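ATP phosphoribosyltransferase (Methanobacterium thermoautotrophicum, PDB 2VD3) catalyses the first step of histidine biosynthesis, probably condensing ATP with 5-phosphoribosyl 1-diphosphate to give phosphoribosyl-ATP and diphosphate, with magnesium as cofactor. Local coordinates at residues A54-P58 against L68-G72. Numbering follows the deposited sequence.
Sequences AADIP and LGITG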
loop_
_atom_site.group_PDB
_atom_site.type_symbol
_atom_site.label_atom_id
_atom_site.label_comp_id
_atom_site.label_asym_id
_atom_site.label_seq_id
_atom_site.Cartn_x
_atom_site.Cartn_y
_atom_site.Cartn_z
ATOM N N ALA A 54 -11.961 14.483 7.535
ATOM C CA ALA A 54 -12.040 15.943 7.504
ATOM C C ALA A 54 -13.409 16.520 7.137
ATOM O O ALA A 54 -13.784 17.574 7.641
ATOM C CB ALA A 54 -10.952 16.515 6.582
ATOM N N ALA A 55 -14.147 15.846 6.260
ATOM C CA ALA A 55 -15.445 16.350 5.826
ATOM C C ALA A 55 -16.532 16.127 6.878
ATOM O O ALA A 55 -17.596 16.745 6.812
ATOM C CB ALA A 55 -15.847 15.742 4.487
ATOM N N ASP A 56 -16.255 15.255 7.843
ATOM C CA ASP A 56 -17.206 14.923 8.902
ATOM C C ASP A 56 -17.002 15.782 10.147
ATOM O O ASP A 56 -17.879 15.873 11.002
ATOM C CB ASP A 56 -17.064 13.444 9.289
ATOM C CG ASP A 56 -17.590 12.503 8.234
ATOM O OD1 ASP A 56 -17.042 11.395 8.128
ATOM O OD2 ASP A 56 -18.559 12.843 7.524
ATOM N N ILE A 57 -15.837 16.409 10.255
ATOM C CA ILE A 57 -15.522 17.226 11.427
ATOM C C ILE A 57 -16.484 18.417 11.681
ATOM O O ILE A 57 -16.859 18.666 12.823
ATOM C CB ILE A 57 -14.040 17.656 11.430
ATOM C CG1 ILE A 57 -13.144 16.406 11.511
ATOM C CG2 ILE A 57 -13.769 18.617 12.574
ATOM C CD1 ILE A 57 -11.641 16.659 11.618
ATOM N N PRO A 58 -16.880 19.164 10.635
ATOM C CA PRO A 58 -17.871 20.201 10.925
ATOM C C PRO A 58 -19.111 19.673 11.681
ATOM O O PRO A 58 -19.472 20.228 12.717
ATOM C CB PRO A 58 -18.236 20.721 9.534
ATOM C CG PRO A 58 -17.011 20.518 8.756
ATOM C CD PRO A 58 -16.468 19.195 9.220
ATOM N N LEU A 68 -14.244 20.351 19.957
ATOM C CA LEU A 68 -13.439 21.167 19.061
ATOM C C LEU A 68 -13.042 20.321 17.865
ATOM O O LEU A 68 -13.030 19.083 17.940
ATOM C CB LEU A 68 -12.173 21.677 19.771
ATOM C CG LEU A 68 -12.285 22.533 21.045
ATOM C CD1 LEU A 68 -11.030 22.430 21.902
ATOM C CD2 LEU A 68 -12.537 23.969 20.694
ATOM N N GLY A 69 -12.724 20.989 16.757
ATOM C CA GLY A 69 -12.264 20.309 15.557
ATOM C C GLY A 69 -11.228 21.133 14.835
ATOM O O GLY A 69 -11.151 22.341 15.021
ATOM N N ILE A 70 -10.409 20.471 14.033
ATOM C CA ILE A 70 -9.456 21.149 13.174
ATOM C C ILE A 70 -9.815 20.657 11.798
ATOM O O ILE A 70 -9.696 19.469 11.527
ATOM C CB ILE A 70 -8.003 20.740 13.506
ATOM C CG1 ILE A 70 -7.605 21.239 14.905
ATOM C CG2 ILE A 70 -7.023 21.235 12.409
ATOM C CD1 ILE A 70 -6.234 20.745 15.377
ATOM N N THR A 71 -10.300 21.548 10.940
ATOM C CA THR A 71 -10.642 21.161 9.569
ATOM C C THR A 71 -10.621 22.360 8.628
ATOM O O THR A 71 -10.357 23.486 9.056
ATOM C CB THR A 71 -11.983 20.346 9.481
ATOM O OG1 THR A 71 -12.132 19.812 8.159
ATOM C CG2 THR A 71 -13.196 21.185 9.832
ATOM N N GLY A 72 -10.886 22.108 7.350
ATOM C CA GLY A 72 -10.788 23.135 6.325
ATOM C C GLY A 72 -12.043 23.965 6.274
ATOM O O GLY A 72 -13.133 23.447 6.475
#
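The flat peptide group that begins at the Ala54 carbonyl receives the Thr71 hydroxyl from a tilted approach, 30° off the carbonyl plane, while the Pro58 ring turns its CG and CD atoms to the methyl of the same threonine. Both meetings lie within a beta-alpha-beta crossover of the type II periplasmic-binding-protein-like fold: strand 47-52 leads through this turn into helix 57-63, whose return strand, 68-72, runs parallel to strand 5-10, as 47-52 does. Thr71 OG1 donates to Ala54 O at 2.8 Å, with a C=O...O angle of 125°; this is the only hydrogen bond between the two segments. The hydroxyl stands anti to the threonine's backbone N (chi1 -170°), which directs it to the turn and sets CG2 against Ile57 and Pro58. There Thr71 CG2 lies 3.9 Å from Pro58 CD, the two side chains crossing at about a right angle, and Ile76 of helix 73-79 also touches both residues. Ile57 and Thr71 instead lie side by side and point opposite ways, with Ile57 CB 3.9 Å from Thr71 CB. A valine in place of Thr71 would probably leave the Ala54 carbonyl without its hydroxyl donor and the turn less firmly tied to the strand. Two residues earlier in the strand, Ile57 CG2 rests 3.7 Å from Gly69 CA, where a beta carbon on the glycine would clash with that methyl. On the side of the turn away from the strand, the buried Asp56 forms a salt bridge with Arg79 and accepts a hydrogen bond from the backbone N of Thr143 of a second subunit. The other arm of Ile57 reaches the strand backbone, its CD1 stopping 3.4 Å from Ile70 O.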